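PDB 1VJN: Zn-dependent hydrolase of metallo-beta-lactamase superfamily TM0207, which probably acts as a zinc-dependent hydrolase of the metallo-beta-lactamase superfamily. Local coordinates for residues K89-F94 with E134-I139. Sequence-based numbering, arbitrary orientation.
Sequences KGVETF and EEIGEI
E135 lays its aliphatic stem over V91 and against the end of K89: E135 CG lies 3.7 Å from V91 CG2, and K89 NZ sits 3.1 Å from E135 CG, so the ammonium lies beside the glutamate's methylene and not at its carboxylate. The E135 chain is extended, CG anti to the backbone N (chi1 -160°), which carries the carboxylate past the valine: E135 OE1 lies 3.9 Å from V91 CG1, not a polar bond. K89, also fully stretched, crosses the glutamate at a slant, and K89 NZ donates to E135 O at 3.1 Å, coming in well off the C=O direction (121°) and only modestly out of the carbonyl plane (20°). K89 NZ stays 4.2 Å from E135 OE2, too far for a salt bridge, though the opposite charges probably attract. Deeper in, V91 CG2 meets I136 CG1 at 4.2 Å, and I136 also packs on V108 and V110. The bonded carbonyl lies one residue before the helix ends at I136; G137 then leaves helical geometry with positive phi. Helix 130-136 thus packs on the outer face of the sheet holding strands 86-95 and 105-113, as in the alpha-beta/beta-alpha sandwich of the metallo-hydrolase/oxidoreductase fold.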
loop_
_atom_site.group_PDB
_atom_site.type_symbol
_atom_site.label_atom_id
_atom_site.label_comp_id
_atom_site.label_asym_id
_atom_site.label_seq_id
_atom_site.Cartn_x
_atom_site.Cartn_y
_atom_site.Cartn_z
ATOM N N LYS A 89 6.830 1.451 10.471
ATOM C CA LYS A 89 8.125 0.919 10.163
ATOM C C LYS A 89 8.391 1.068 8.682
ATOM O O LYS A 89 7.562 0.673 7.866
ATOM C CB LYS A 89 8.165 -0.549 10.589
ATOM C CG LYS A 89 9.506 -1.239 10.294
ATOM C CD LYS A 89 9.602 -2.668 10.867
ATOM C CE LYS A 89 11.077 -3.066 10.960
ATOM N NZ LYS A 89 11.355 -4.475 11.471
ATOM N N GLY A 90 9.549 1.620 8.339
ATOM C CA GLY A 90 10.010 1.767 6.963
ATOM C C GLY A 90 11.148 0.817 6.647
ATOM O O GLY A 90 12.136 0.758 7.396
ATOM N N VAL A 91 11.029 0.098 5.532
ATOM C CA VAL A 91 12.028 -0.949 5.164
ATOM C C VAL A 91 12.461 -0.645 3.748
ATOM O O VAL A 91 11.630 -0.579 2.885
ATOM C CB VAL A 91 11.399 -2.375 5.277
ATOM C CG1 VAL A 91 12.295 -3.451 4.750
ATOM C CG2 VAL A 91 11.022 -2.664 6.697
ATOM N N GLU A 92 13.744 -0.372 3.534
ATOM C CA GLU A 92 14.243 -0.049 2.211
ATOM C C GLU A 92 14.406 -1.362 1.456
ATOM O O GLU A 92 14.919 -2.349 2.017
ATOM C CB GLU A 92 15.593 0.662 2.308
ATOM C CG GLU A 92 15.994 1.526 1.117
ATOM C CD GLU A 92 16.987 2.623 1.556
ATOM O OE1 GLU A 92 18.017 2.295 2.221
ATOM O OE2 GLU A 92 16.737 3.820 1.268
ATOM N N THR A 93 13.906 -1.388 0.229
ATOM C CA THR A 93 14.024 -2.560 -0.627
ATOM C C THR A 93 14.916 -2.313 -1.822
ATOM O O THR A 93 15.263 -3.251 -2.562
ATOM C CB THR A 93 12.675 -3.047 -1.128
ATOM O OG1 THR A 93 11.966 -2.056 -1.896
ATOM C CG2 THR A 93 11.793 -3.403 -0.015
ATOM N N PHE A 94 15.219 -1.041 -2.045
ATOM C CA PHE A 94 16.116 -0.647 -3.058
ATOM C C PHE A 94 16.752 0.675 -2.651
ATOM O O PHE A 94 16.076 1.563 -2.077
ATOM C CB PHE A 94 15.394 -0.430 -4.375
ATOM C CG PHE A 94 16.310 0.067 -5.444
ATOM C CD1 PHE A 94 17.327 -0.756 -5.905
ATOM C CD2 PHE A 94 16.217 1.374 -5.929
ATOM C CE1 PHE A 94 18.236 -0.301 -6.874
ATOM C CE2 PHE A 94 17.112 1.845 -6.899
ATOM C CZ PHE A 94 18.130 1.004 -7.368
ATOM N N GLU A 134 11.567 -10.978 6.736
ATOM C CA GLU A 134 11.770 -11.139 8.182
ATOM C C GLU A 134 11.476 -9.835 8.932
ATOM O O GLU A 134 10.799 -9.834 9.952
ATOM C CB GLU A 134 13.197 -11.593 8.433
ATOM C CG GLU A 134 13.562 -11.862 9.880
ATOM C CD GLU A 134 14.975 -12.450 10.025
ATOM O OE1 GLU A 134 15.844 -12.233 9.141
ATOM O OE2 GLU A 134 15.219 -13.144 11.028
ATOM N N GLU A 135 11.951 -8.732 8.375
ATOM C CA GLU A 135 11.689 -7.389 8.879
ATOM C C GLU A 135 10.234 -6.961 8.674
ATOM O O GLU A 135 9.689 -6.284 9.512
ATOM C CB GLU A 135 12.609 -6.395 8.150
ATOM C CG GLU A 135 12.832 -5.063 8.848
ATOM C CD GLU A 135 14.086 -4.281 8.361
ATOM O OE1 GLU A 135 14.822 -4.781 7.446
ATOM O OE2 GLU A 135 14.327 -3.149 8.888
ATOM N N ILE A 136 9.593 -7.311 7.562
ATOM C CA ILE A 136 8.202 -6.873 7.388
ATOM C C ILE A 136 7.246 -7.681 8.292
ATOM O O ILE A 136 6.354 -7.110 8.930
ATOM C CB ILE A 136 7.786 -6.861 5.898
ATOM C CG1 ILE A 136 8.585 -5.783 5.164
ATOM C CG2 ILE A 136 6.253 -6.589 5.734
ATOM C CD1 ILE A 136 8.596 -5.989 3.725
ATOM N N GLY A 137 7.445 -8.989 8.365
ATOM C CA GLY A 137 6.581 -9.880 9.155
ATOM C C GLY A 137 5.260 -10.214 8.489
ATOM O O GLY A 137 5.014 -9.785 7.366
ATOM N N GLU A 138 4.392 -10.969 9.178
ATOM C CA GLU A 138 3.058 -11.270 8.648
ATOM C C GLU A 138 2.214 -10.012 8.487
ATOM O O GLU A 138 2.235 -9.157 9.335
ATOM C CB GLU A 138 2.355 -12.337 9.480
ATOM C CG GLU A 138 3.174 -13.623 9.484
ATOM C CD GLU A 138 2.321 -14.872 9.505
ATOM O OE1 GLU A 138 1.256 -14.863 10.172
ATOM O OE2 GLU A 138 2.733 -15.858 8.842
ATOM N N ILE A 139 1.533 -9.889 7.348
ATOM C CA ILE A 139 0.719 -8.731 7.006
ATOM C C ILE A 139 -0.765 -9.136 6.953
ATOM O O ILE A 139 -1.112 -10.200 6.454
ATOM C CB ILE A 139 1.198 -8.161 5.657
ATOM C CG1 ILE A 139 2.604 -7.548 5.829
ATOM C CG2 ILE A 139 0.258 -7.136 5.131
ATOM C CD1 ILE A 139 2.784 -6.704 7.104
#